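Local coordinates for protein BtrN (Bacillus circulans, PDB 4M7S) that catalyses the radical S-adenosyl-L-methionine-dependent two-electron oxidation of 2-deoxy-scyllo-inosamine to amino-dideoxy-scyllo-inosose in butirosin biosynthesis, and binds two [4Fe-4S] clusters, at residues P65-N70 with G93-E98; P172-V177 with S239-E244; N183-P186 with N192-M195; G224-S229 with K233-V238. All coordinates share one frame; numbering follows the deposited sequence.

Interaction 1. Residues P65-N70 with G93-E98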
loop_
_atom_site.group_PDB
_atom_site.type_symbol
_atom_site.label_atom_id
_atom_site.label_comp_id
_atom_site.label_asym_id
_atom_site.label_seq_id
_atom_site.Cartn_x
_atom_site.Cartn_y
_atom_site.Cartn_z
ATOM N N PRO A 65 8.614 3.123 6.615
ATOM C CA PRO A 65 8.377 4.532 6.272
ATOM C C PRO A 65 9.131 5.516 7.174
ATOM O O PRO A 65 9.501 6.586 6.701
ATOM C CB PRO A 65 6.852 4.696 6.423
ATOM C CG PRO A 65 6.429 3.576 7.347
ATOM C CD PRO A 65 7.393 2.433 7.075
ATOM N N LEU A 66 9.366 5.173 8.436
ATOM C CA LEU A 66 10.103 6.083 9.328
ATOM C C LEU A 66 11.575 6.253 8.943
ATOM O O LEU A 66 12.295 7.053 9.547
ATOM C CB LEU A 66 9.991 5.657 10.795
ATOM C CG LEU A 66 8.608 5.641 11.451
ATOM C CD1 LEU A 66 8.729 5.946 12.932
ATOM C CD2 LEU A 66 7.656 6.615 10.807
ATOM N N LEU A 67 12.024 5.490 7.949
ATOM C CA LEU A 67 13.376 5.637 7.424
ATOM C C LEU A 67 13.410 6.685 6.315
ATOM O O LEU A 67 14.472 7.130 5.904
ATOM C CB LEU A 67 13.904 4.304 6.889
ATOM C CG LEU A 67 14.657 3.409 7.874
ATOM C CD1 LEU A 67 15.179 2.138 7.198
ATOM C CD2 LEU A 67 15.809 4.196 8.464
ATOM N N CYS A 68 12.239 7.069 5.825
ATOM C CA CYS A 68 12.154 8.027 4.735
ATOM C C CYS A 68 12.574 9.394 5.253
ATOM O O CYS A 68 11.972 9.914 6.199
ATOM C CB CYS A 68 10.714 8.093 4.217
ATOM S SG CYS A 68 10.474 9.279 2.884
ATOM N N LYS A 69 13.590 9.991 4.641
ATOM C CA LYS A 69 14.097 11.261 5.153
ATOM C C LYS A 69 13.130 12.414 4.885
ATOM O O LYS A 69 13.205 13.448 5.540
ATOM C CB LYS A 69 15.503 11.562 4.623
ATOM C CG LYS A 69 15.620 11.968 3.162
ATOM C CD LYS A 69 17.101 11.952 2.750
ATOM C CE LYS A 69 17.389 12.802 1.514
ATOM N NZ LYS A 69 16.992 12.173 0.217
ATOM N N ASN A 70 12.203 12.207 3.949
ATOM C CA ASN A 70 11.220 13.226 3.581
ATOM C C ASN A 70 9.846 12.928 4.146
ATOM O O ASN A 70 8.863 13.516 3.704
ATOM C CB ASN A 70 11.078 13.323 2.057
ATOM C CG ASN A 70 12.232 14.031 1.407
ATOM O OD1 ASN A 70 12.624 15.118 1.827
ATOM N ND2 ASN A 70 12.790 13.421 0.366
ATOM N N GLY A 93 8.221 0.005 14.166
ATOM C CA GLY A 93 8.318 0.700 15.442
ATOM C C GLY A 93 9.718 1.082 15.912
ATOM O O GLY A 93 9.852 1.864 16.852
ATOM N N ASP A 94 10.759 0.550 15.271
ATOM C CA ASP A 94 12.127 0.759 15.762
ATOM C C ASP A 94 12.573 2.226 15.735
ATOM O O ASP A 94 13.515 2.612 16.430
ATOM C CB ASP A 94 13.116 -0.090 14.968
ATOM C CG ASP A 94 12.803 -1.572 15.043
ATOM O OD1 ASP A 94 12.176 -1.997 16.038
ATOM O OD2 ASP A 94 13.187 -2.307 14.110
ATOM N N PHE A 95 11.909 3.027 14.909
ATOM C CA PHE A 95 12.211 4.451 14.796
ATOM C C PHE A 95 11.129 5.342 15.403
ATOM O O PHE A 95 11.256 6.566 15.398
ATOM C CB PHE A 95 12.427 4.833 13.327
ATOM C CG PHE A 95 13.720 4.326 12.758
ATOM C CD1 PHE A 95 14.869 5.093 12.836
ATOM C CD2 PHE A 95 13.786 3.082 12.150
ATOM C CE1 PHE A 95 16.074 4.629 12.316
ATOM C CE2 PHE A 95 14.982 2.604 11.633
ATOM C CZ PHE A 95 16.133 3.382 11.718
ATOM N N LEU A 96 10.072 4.730 15.931
ATOM C CA LEU A 96 8.933 5.480 16.458
ATOM C C LEU A 96 9.129 5.952 17.900
ATOM O O LEU A 96 8.626 5.335 18.837
ATOM C CB LEU A 96 7.646 4.654 16.353
ATOM C CG LEU A 96 6.340 5.419 16.585
ATOM C CD1 LEU A 96 6.252 6.616 15.655
ATOM C CD2 LEU A 96 5.142 4.502 16.385
ATOM N N THR A 97 9.855 7.052 18.075
ATOM C CA THR A 97 9.975 7.675 19.385
ATOM C C THR A 97 8.669 8.384 19.683
ATOM O O THR A 97 7.806 8.503 18.806
ATOM C CB THR A 97 11.107 8.713 19.410
ATOM O OG1 THR A 97 10.877 9.697 18.394
ATOM C CG2 THR A 97 12.463 8.044 19.179
ATOM N N GLU A 98 8.515 8.866 20.908
ATOM C CA GLU A 98 7.330 9.634 21.256
ATOM C C GLU A 98 7.282 10.942 20.459
ATOM O O GLU A 98 6.211 11.402 20.040
ATOM C CB GLU A 98 7.310 9.918 22.758
ATOM C CG GLU A 98 6.103 10.707 23.208
ATOM C CD GLU A 98 4.804 9.941 23.051
ATOM O OE1 GLU A 98 3.737 10.590 22.972
ATOM O OE2 GLU A 98 4.849 8.692 23.016
#
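Leu67 lays its CD2 methyl against the outer end of the Phe95 ring, 3.4 Å from CZ, with CE2 the next nearest ring atom and CE1 a little farther off. The leucine crosses the ring obliquely. The root of the same phenyl group is met by a different residue: CB of Leu66 lies 3.6 Å from CB of Phe95. One aromatic side chain is thus touched at both ends by consecutive leucines of the 3-10 turn 65-67. The turn is closed by the bond from Cys68 N to Pro65 O, which spans 2.9 Å. Both segments follow strands of the parallel part of the sheet in the radical SAM fold: strand 56-58 comes before 65-70, strand 86-91 comes before 93-98, and each segment leads into a helix. The contact therefore joins two successive beta-alpha loops. Leu67 also touches Asn13 and has its side chain about 6 Å from that of Cys16, an inferred ligand of the S-adenosylmethionine-binding cluster. On the 93-98 side a type I turn from Gly93 to Leu96 brings Phe95 and Leu96 round to the leucines, and Leu96 N bonds back to Gly93 O over 3.0 Å. Leu66 has CG anti to its carbonyl carbon (chi1 -62°), which sends CD1 across to the Phe95-Leu96 peptide, 3.5 Å from Leu96 N. That methyl also reaches the side chain of Leu96, CD1 to CD1 at 3.7 Å. Leu66 also rests on Leu71 and Leu104 from the two following helices, and Leu96 packs on Leu101.

Interaction 2. Residues P172-V177 with S239-E244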
loop_
_atom_site.group_PDB
_atom_site.type_symbol
_atom_site.label_atom_id
_atom_site.label_comp_id
_atom_site.label_asym_id
_atom_site.label_seq_id
_atom_site.Cartn_x
_atom_site.Cartn_y
_atom_site.Cartn_z
ATOM N N PRO A 172 -7.574 -6.134 -5.927
ATOM C CA PRO A 172 -7.397 -5.229 -7.075
ATOM C C PRO A 172 -8.591 -4.296 -7.316
ATOM O O PRO A 172 -8.470 -3.398 -8.148
ATOM C CB PRO A 172 -7.258 -6.184 -8.270
ATOM C CG PRO A 172 -6.897 -7.515 -7.675
ATOM C CD PRO A 172 -7.576 -7.552 -6.340
ATOM N N SER A 173 -9.707 -4.506 -6.621
ATOM C CA SER A 173 -10.852 -3.601 -6.721
ATOM C C SER A 173 -10.785 -2.444 -5.714
ATOM O O SER A 173 -11.551 -1.473 -5.821
ATOM C CB SER A 173 -12.157 -4.365 -6.517
ATOM O OG SER A 173 -12.271 -5.424 -7.443
ATOM N N ASN A 174 -9.897 -2.565 -4.729
ATOM C CA ASN A 174 -9.851 -1.615 -3.611
ATOM C C ASN A 174 -8.503 -0.941 -3.382
ATOM O O ASN A 174 -8.416 0.084 -2.705
ATOM C CB ASN A 174 -10.249 -2.321 -2.309
ATOM C CG ASN A 174 -11.706 -2.695 -2.277
ATOM O OD1 ASN A 174 -12.573 -1.843 -2.452
ATOM N ND2 ASN A 174 -11.988 -3.978 -2.075
ATOM N N LEU A 175 -7.452 -1.525 -3.933
ATOM C CA LEU A 175 -6.099 -1.151 -3.541
ATOM C C LEU A 175 -5.249 -0.871 -4.762
ATOM O O LEU A 175 -5.238 -1.656 -5.719
ATOM C CB LEU A 175 -5.484 -2.298 -2.728
ATOM C CG LEU A 175 -4.143 -2.208 -1.985
ATOM C CD1 LEU A 175 -3.074 -3.013 -2.700
ATOM C CD2 LEU A 175 -3.697 -0.768 -1.760
ATOM N N ALA A 176 -4.555 0.264 -4.736
ATOM C CA ALA A 176 -3.474 0.528 -5.673
ATOM C C ALA A 176 -2.168 0.621 -4.883
ATOM O O ALA A 176 -2.137 1.208 -3.795
ATOM C CB ALA A 176 -3.724 1.832 -6.438
ATOM N N VAL A 177 -1.094 0.056 -5.432
ATOM C CA VAL A 177 0.229 0.224 -4.853
ATOM C C VAL A 177 1.066 1.060 -5.800
ATOM O O VAL A 177 1.044 0.825 -7.001
ATOM C CB VAL A 177 0.940 -1.134 -4.649
ATOM C CG1 VAL A 177 2.362 -0.925 -4.112
ATOM C CG2 VAL A 177 0.158 -2.001 -3.691
ATOM N N SER A 239 -8.214 -14.585 3.486
ATOM C CA SER A 239 -8.922 -13.774 4.477
ATOM C C SER A 239 -9.059 -12.314 4.060
ATOM O O SER A 239 -9.988 -11.624 4.486
ATOM C CB SER A 239 -8.210 -13.846 5.833
ATOM O OG SER A 239 -7.013 -13.085 5.819
ATOM N N VAL A 240 -8.129 -11.849 3.230
ATOM C CA VAL A 240 -8.076 -10.439 2.854
ATOM C C VAL A 240 -8.885 -10.136 1.590
ATOM O O VAL A 240 -8.458 -10.458 0.482
ATOM C CB VAL A 240 -6.618 -9.976 2.658
ATOM C CG1 VAL A 240 -6.555 -8.478 2.379
ATOM C CG2 VAL A 240 -5.789 -10.339 3.881
ATOM N N GLN A 241 -10.047 -9.511 1.779
ATOM C CA GLN A 241 -10.935 -9.105 0.682
ATOM C C GLN A 241 -11.315 -10.247 -0.261
ATOM O O GLN A 241 -11.198 -10.138 -1.482
ATOM C CB GLN A 241 -10.353 -7.915 -0.089
ATOM C CG GLN A 241 -10.257 -6.645 0.747
ATOM C CD GLN A 241 -9.769 -5.449 -0.047
ATOM O OE1 GLN A 241 -10.014 -5.344 -1.248
ATOM N NE2 GLN A 241 -9.072 -4.540 0.625
ATOM N N THR A 242 -11.782 -11.343 0.328
ATOM C CA THR A 242 -12.264 -12.484 -0.431
ATOM C C THR A 242 -13.697 -12.781 0.020
ATOM O O THR A 242 -14.062 -12.455 1.155
ATOM C CB THR A 242 -11.365 -13.709 -0.198
ATOM O OG1 THR A 242 -11.555 -14.201 1.136
ATOM C CG2 THR A 242 -9.887 -13.353 -0.409
ATOM N N GLU A 243 -14.511 -13.371 -0.858
ATOM C CA GLU A 243 -15.853 -13.817 -0.468
ATOM C C GLU A 243 -15.722 -14.830 0.654
ATOM O O GLU A 243 -16.552 -14.904 1.560
ATOM C CB GLU A 243 -16.560 -14.504 -1.637
ATOM C CG GLU A 243 -16.787 -13.645 -2.856
ATOM C CD GLU A 243 -17.440 -14.418 -3.988
ATOM O OE1 GLU A 243 -16.890 -15.459 -4.407
ATOM O OE2 GLU A 243 -18.506 -13.984 -4.454
ATOM N N GLU A 244 -14.652 -15.607 0.569
ATOM C CA GLU A 244 -14.368 -16.709 1.471
ATOM C C GLU A 244 -14.136 -16.253 2.916
ATOM O O GLU A 244 -14.137 -17.071 3.839
ATOM C CB GLU A 244 -13.136 -17.464 0.954
ATOM C CG GLU A 244 -13.297 -18.097 -0.443
ATOM C CD GLU A 244 -13.264 -17.091 -1.595
ATOM O OE1 GLU A 244 -13.350 -17.516 -2.765
ATOM O OE2 GLU A 244 -13.153 -15.876 -1.337
#
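Asn174 and Gln241 meet amide to amide with their planes turned 72° apart, and one hydrogen bond joins them: Asn174 ND2 donates to Gln241 OE1 over 2.5 Å. So short a distance leaves the exact placement of the two amides doubtful. The two ends of this bond are used differently. On the asparagine side, the acceptor lies close to the plane of the donor's own amide, where an N-H points, and the N-H...O angle is 159°. On the glutamine side, the donor stands well above the carbonyl plane, 58° out of it, and so does not sit on a lone pair. OE1 of Gln241 also lies 3.2 Å from Asn174 CB. Gln241 spans the gap with a chain extended beyond CG, bridging CA atoms 8.7 Å apart in Asn174 and Gln241. Asn174 occupies the junction between helix 171-174 and strand 175-178 in the iron-sulfur cluster-binding region of this radical SAM enzyme; the glutamine comes from the loop beyond its last cluster-binding cysteine. Pro172, at the start of the same segment, touches the second cluster, whereas the Gln241 side chain remains about 7 Å from it. Asn174 has further polar partners: OD1 accepts from Lys3 NZ, and ND2 also bonds a glycerol, probably left by crystallisation. Through its backbone, Asn174 bonds to Ser6 and Met7, where strand 7-10 begins.

Interaction 3. Residues N183-P186 with N192-M195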
loop_
_atom_site.group_PDB
_atom_site.type_symbol
_atom_site.label_atom_id
_atom_site.label_comp_id
_atom_site.label_asym_id
_atom_site.label_seq_id
_atom_site.Cartn_x
_atom_site.Cartn_y
_atom_site.Cartn_z
ATOM N N ASN A 183 5.755 2.833 -10.296
ATOM C CA ASN A 183 4.964 1.750 -10.880
ATOM C C ASN A 183 3.719 1.472 -10.065
ATOM O O ASN A 183 3.752 1.489 -8.830
ATOM C CB ASN A 183 5.791 0.474 -10.998
ATOM C CG ASN A 183 6.866 0.582 -12.047
ATOM O OD1 ASN A 183 6.749 1.365 -12.993
ATOM N ND2 ASN A 183 7.910 -0.225 -11.908
ATOM N N VAL A 184 2.614 1.212 -10.754
ATOM C CA VAL A 184 1.363 0.932 -10.068
ATOM C C VAL A 184 1.083 -0.573 -10.121
ATOM O O VAL A 184 1.080 -1.175 -11.198
ATOM C CB VAL A 184 0.210 1.718 -10.699
ATOM C CG1 VAL A 184 -1.095 1.473 -9.933
ATOM C CG2 VAL A 184 0.553 3.212 -10.722
ATOM N N LEU A 185 0.864 -1.173 -8.955
ATOM C CA LEU A 185 0.595 -2.609 -8.859
ATOM C C LEU A 185 -0.824 -2.793 -8.304
ATOM O O LEU A 185 -1.339 -1.914 -7.602
ATOM C CB LEU A 185 1.618 -3.290 -7.937
ATOM C CG LEU A 185 3.084 -2.878 -8.089
ATOM C CD1 LEU A 185 3.937 -3.536 -7.006
ATOM C CD2 LEU A 185 3.632 -3.210 -9.482
ATOM N N PRO A 186 -1.456 -3.941 -8.602
ATOM C CA PRO A 186 -2.839 -4.176 -8.184
ATOM C C PRO A 186 -2.938 -4.765 -6.787
ATOM O O PRO A 186 -4.050 -4.957 -6.306
ATOM C CB PRO A 186 -3.321 -5.217 -9.201
ATOM C CG PRO A 186 -2.107 -6.018 -9.486
ATOM C CD PRO A 186 -0.960 -5.024 -9.472
ATOM N N ASN A 192 7.407 -8.688 -6.688
ATOM C CA ASN A 192 8.224 -8.843 -7.887
ATOM C C ASN A 192 7.697 -8.036 -9.074
ATOM O O ASN A 192 8.256 -8.099 -10.171
ATOM C CB ASN A 192 8.361 -10.321 -8.251
ATOM C CG ASN A 192 9.361 -11.043 -7.370
ATOM O OD1 ASN A 192 10.426 -10.509 -7.060
ATOM N ND2 ASN A 192 9.021 -12.259 -6.957
ATOM N N GLN A 193 6.624 -7.286 -8.837
ATOM C CA GLN A 193 6.021 -6.420 -9.854
ATOM C C GLN A 193 5.732 -7.186 -11.145
ATOM O O GLN A 193 6.156 -6.787 -12.231
ATOM C CB GLN A 193 6.918 -5.198 -10.116
ATOM C CG GLN A 193 7.421 -4.520 -8.824
ATOM C CD GLN A 193 8.082 -3.165 -9.075
ATOM O OE1 GLN A 193 7.805 -2.506 -10.078
ATOM N NE2 GLN A 193 8.961 -2.745 -8.158
ATOM N N LYS A 194 5.027 -8.306 -11.007
ATOM C CA LYS A 194 4.595 -9.087 -12.154
ATOM C C LYS A 194 3.466 -8.379 -12.894
ATOM O O LYS A 194 3.260 -8.600 -14.084
ATOM C CB LYS A 194 4.111 -10.470 -11.704
ATOM C CG LYS A 194 5.174 -11.346 -11.047
ATOM C CD LYS A 194 4.515 -12.447 -10.235
ATOM C CE LYS A 194 5.534 -13.363 -9.588
ATOM N NZ LYS A 194 4.850 -14.525 -8.952
HETATM N N MSE A 195 2.727 -7.543 -12.175
HETATM C CA MSE A 195 1.526 -6.921 -12.718
HETATM C C MSE A 195 1.634 -5.397 -12.665
HETATM O O MSE A 195 0.841 -4.740 -11.999
HETATM C CB MSE A 195 0.304 -7.377 -11.922
HETATM C CG MSE A 195 -0.912 -7.704 -12.759
HETATM SE SE MSE A 195 -0.543 -9.060 -14.116
HETATM C CE MSE A 195 -0.157 -10.566 -12.944
#
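Gln193, Met195 and Leu185 carry most of this contact, in which strand 183-185, the second strand of the antiparallel hairpin with 175-178, faces the loop that leads on to strand 198-199, within the SPASM-type cluster-binding region. The aliphatic part of Gln193 passes over the end of Leu185, with CD2 of Leu185 3.9 Å from CB of Gln193. Beyond CG the glutamine runs extended (chi2 -169°), carrying its amide past the leucine to Asn183. Met195, present as selenomethionine, crosses the Pro186 ring at about a right angle, its CB 3.6 Å from Pro186 CD. Its chain then bends at chi2 and chi3 and turns off toward Ser229 and Leu231. The loop is also tied from within the connection: Asp190 accepts from Lys194 N through OD1 and from Met195 N through OD2. Pro186 directly precedes Cys187, an inferred ligand of the second cluster, and packs against Phe214 and Phe217 of helix 212-222. Asn183 OD1 accepts from Asn199 ND2, while Asn183 ND2 donates to Gln193 OE1 over 2.9 Å, in the carbonyl plane of the glutamine and with the two amide planes 76° apart.

Interaction 4. Residues G224-S229 with K233-V238. With SF4 (iron/sulfur cluster), chain B.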
loop_
_atom_site.group_PDB
_atom_site.type_symbol
_atom_site.label_atom_id
_atom_site.label_comp_id
_atom_site.label_asym_id
_atom_site.label_seq_id
_atom_site.Cartn_x
_atom_site.Cartn_y
_atom_site.Cartn_z
ATOM N N GLY A 224 -12.989 -14.843 -9.479
ATOM C CA GLY A 224 -12.270 -15.974 -8.922
ATOM C C GLY A 224 -11.371 -16.728 -9.885
ATOM O O GLY A 224 -11.129 -17.913 -9.709
ATOM N N HIS A 225 -10.856 -16.048 -10.901
ATOM C CA HIS A 225 -9.967 -16.707 -11.853
ATOM C C HIS A 225 -8.492 -16.506 -11.504
ATOM O O HIS A 225 -7.701 -16.068 -12.344
ATOM C CB HIS A 225 -10.261 -16.224 -13.273
ATOM C CG HIS A 225 -11.681 -16.435 -13.698
ATOM N ND1 HIS A 225 -12.253 -17.684 -13.780
ATOM C CD2 HIS A 225 -12.643 -15.552 -14.065
ATOM C CE1 HIS A 225 -13.510 -17.565 -14.181
ATOM N NE2 HIS A 225 -13.768 -16.284 -14.363
ATOM N N ARG A 226 -8.140 -16.833 -10.258
ATOM C CA ARG A 226 -6.775 -16.692 -9.760
ATOM C C ARG A 226 -5.800 -17.511 -10.585
ATOM O O ARG A 226 -4.678 -17.073 -10.848
ATOM C CB ARG A 226 -6.685 -17.166 -8.313
ATOM C CG ARG A 226 -7.265 -16.205 -7.308
ATOM C CD ARG A 226 -6.806 -16.556 -5.914
ATOM N NE ARG A 226 -7.564 -15.836 -4.898
ATOM C CZ ARG A 226 -7.273 -15.846 -3.605
ATOM N NH1 ARG A 226 -8.025 -15.161 -2.753
ATOM N NH2 ARG A 226 -6.233 -16.541 -3.167
ATOM N N GLY A 227 -6.239 -18.694 -10.993
ATOM C CA GLY A 227 -5.393 -19.638 -11.703
ATOM C C GLY A 227 -4.850 -19.101 -13.012
ATOM O O GLY A 227 -3.887 -19.631 -13.553
ATOM N N LYS A 228 -5.457 -18.030 -13.507
ATOM C CA LYS A 228 -5.108 -17.495 -14.816
ATOM C C LYS A 228 -3.984 -16.473 -14.715
ATOM O O LYS A 228 -3.253 -16.239 -15.679
ATOM C CB LYS A 228 -6.349 -16.881 -15.467
ATOM C CG LYS A 228 -6.245 -16.690 -16.967
ATOM C CD LYS A 228 -7.622 -16.641 -17.614
ATOM C CE LYS A 228 -8.539 -15.626 -16.938
ATOM N NZ LYS A 228 -9.950 -15.754 -17.434
ATOM N N SER A 229 -3.851 -15.882 -13.527
ATOM C CA SER A 229 -2.845 -14.864 -13.254
ATOM C C SER A 229 -1.555 -15.453 -12.672
ATOM O O SER A 229 -1.595 -16.220 -11.715
ATOM C CB SER A 229 -3.404 -13.849 -12.255
ATOM O OG SER A 229 -2.360 -13.046 -11.755
ATOM N N LYS A 233 -2.177 -17.106 -9.012
ATOM C CA LYS A 233 -2.409 -18.550 -9.080
ATOM C C LYS A 233 -1.777 -19.341 -7.929
ATOM O O LYS A 233 -2.244 -20.421 -7.586
ATOM C CB LYS A 233 -1.954 -19.099 -10.433
ATOM C CG LYS A 233 -0.453 -19.025 -10.656
ATOM C CD LYS A 233 -0.102 -19.385 -12.091
ATOM C CE LYS A 233 1.399 -19.584 -12.243
ATOM N NZ LYS A 233 1.771 -19.876 -13.655
ATOM N N ASN A 234 -0.721 -18.800 -7.331
ATOM C CA ASN A 234 -0.074 -19.465 -6.207
ATOM C C ASN A 234 -0.285 -18.712 -4.903
ATOM O O ASN A 234 0.308 -19.052 -3.875
ATOM C CB ASN A 234 1.414 -19.654 -6.486
ATOM C CG ASN A 234 1.663 -20.608 -7.630
ATOM O OD1 ASN A 234 0.980 -21.623 -7.760
ATOM N ND2 ASN A 234 2.631 -20.281 -8.477
ATOM N N CYS A 235 -1.138 -17.692 -4.946
ATOM C CA CYS A 235 -1.412 -16.910 -3.748
ATOM C C CYS A 235 -2.297 -17.640 -2.748
ATOM O O CYS A 235 -3.322 -18.223 -3.116
ATOM C CB CYS A 235 -2.081 -15.581 -4.083
ATOM S SG CYS A 235 -2.324 -14.625 -2.575
ATOM N N ASN A 236 -1.923 -17.555 -1.478
ATOM C CA ASN A 236 -2.698 -18.181 -0.409
ATOM C C ASN A 236 -3.433 -17.162 0.465
ATOM O O ASN A 236 -3.653 -17.396 1.656
ATOM C CB ASN A 236 -1.793 -19.058 0.454
ATOM C CG ASN A 236 -0.494 -18.369 0.800
ATOM O OD1 ASN A 236 -0.349 -17.162 0.584
ATOM N ND2 ASN A 236 0.461 -19.125 1.334
ATOM N N ASN A 237 -3.803 -16.030 -0.120
ATOM C CA ASN A 237 -4.695 -15.116 0.572
ATOM C C ASN A 237 -6.097 -15.694 0.596
ATOM O O ASN A 237 -6.702 -15.899 -0.454
ATOM C CB ASN A 237 -4.737 -13.752 -0.106
ATOM C CG ASN A 237 -5.823 -12.858 0.469
ATOM O OD1 ASN A 237 -6.092 -12.890 1.670
ATOM N ND2 ASN A 237 -6.466 -12.068 -0.391
ATOM N N VAL A 238 -6.613 -15.946 1.795
ATOM C CA VAL A 238 -7.970 -16.456 1.944
ATOM C C VAL A 238 -8.838 -15.547 2.812
ATOM O O VAL A 238 -10.057 -15.717 2.866
ATOM C CB VAL A 238 -7.985 -17.886 2.542
ATOM C CG1 VAL A 238 -7.183 -18.836 1.671
ATOM C CG2 VAL A 238 -7.439 -17.880 3.964
HETATM FE FE1 SF4 B . -3.380 -12.780 -3.840
HETATM FE FE2 SF4 B . -3.884 -11.949 -6.345
HETATM FE FE3 SF4 B . -3.062 -10.221 -4.472
HETATM FE FE4 SF4 B . -5.525 -11.227 -4.411
HETATM S S1 SF4 B . -4.703 -9.818 -6.038
HETATM S S2 SF4 B . -4.136 -11.012 -2.594
HETATM S S3 SF4 B . -5.183 -13.381 -5.120
HETATM S S4 SF4 B . -1.804 -11.953 -5.311
#
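The Arg226 guanidinium presents one face to the cluster and an edge to the backbone of 235-237. Sulfide S3 of SF4 lies over that face, displaced from the middle of the group, with Arg226 NE as its nearest guanidinium atom at 3.4 Å. At the edge, NH1 and NH2 of Arg226 both donate to Asn237 O, each over 2.8 Å, in an end-on two-nitrogen grip on one oxygen. This oxygen lies 2° from the guanidinium plane, and the paired bonds fix the group's rotation. The arginine chain is extended from CG to NE. NH1 has a second acceptor in Ser168 O, and the positive charge against a sulfide would be expected to steady the cluster's negative charge. The site belongs to the SPASM-type auxiliary cluster region of radical SAM enzymes: Cys235 SG binds iron FE1 at 2.5 Å, and Cys169, Cys187 and Cys232 are the other cysteines of the same pocket. With chi1 at -177° SG points away from its own backbone N to the iron; it also accepts from Asn237 N over 3.2 Å, an N-H...S bond of 156°. The amide of Asn237 comes near the cluster too, ND2 being 3.4 Å from S2, although ND2 bonds Val240 O. Farther along, Lys233 N donates to Ser229 O over 2.9 Å. Ser229 OG accepts from Cys232 N, and the lysine's NZ forms a salt bridge with Asp230.

Interactions 2, 3 and 4 gather round the second cluster, whereas interaction 1 lies on the other side of the chain's centre, near the S-adenosylmethionine-binding cluster; its centre is 25 to 34 Å from theirs. Interactions 2 and 3 share the sheet: Val177 O and Leu185 N, 2.8 Å apart, probably hydrogen-bond between strands 175-178 and 183-185. Interaction 2 reaches interaction 4 through Thr242, whose CG2 lies 3.5 Å from Arg226 NH1, their centres being 12 Å apart. Met195 CE meets Ser229 OG at 3.5 Å, joining interactions 3 and 4. Pro172, Arg226, Cys235 and Asn237 line the second cluster's pocket directly, while Pro186 adjoins Cys187, its inferred ligand.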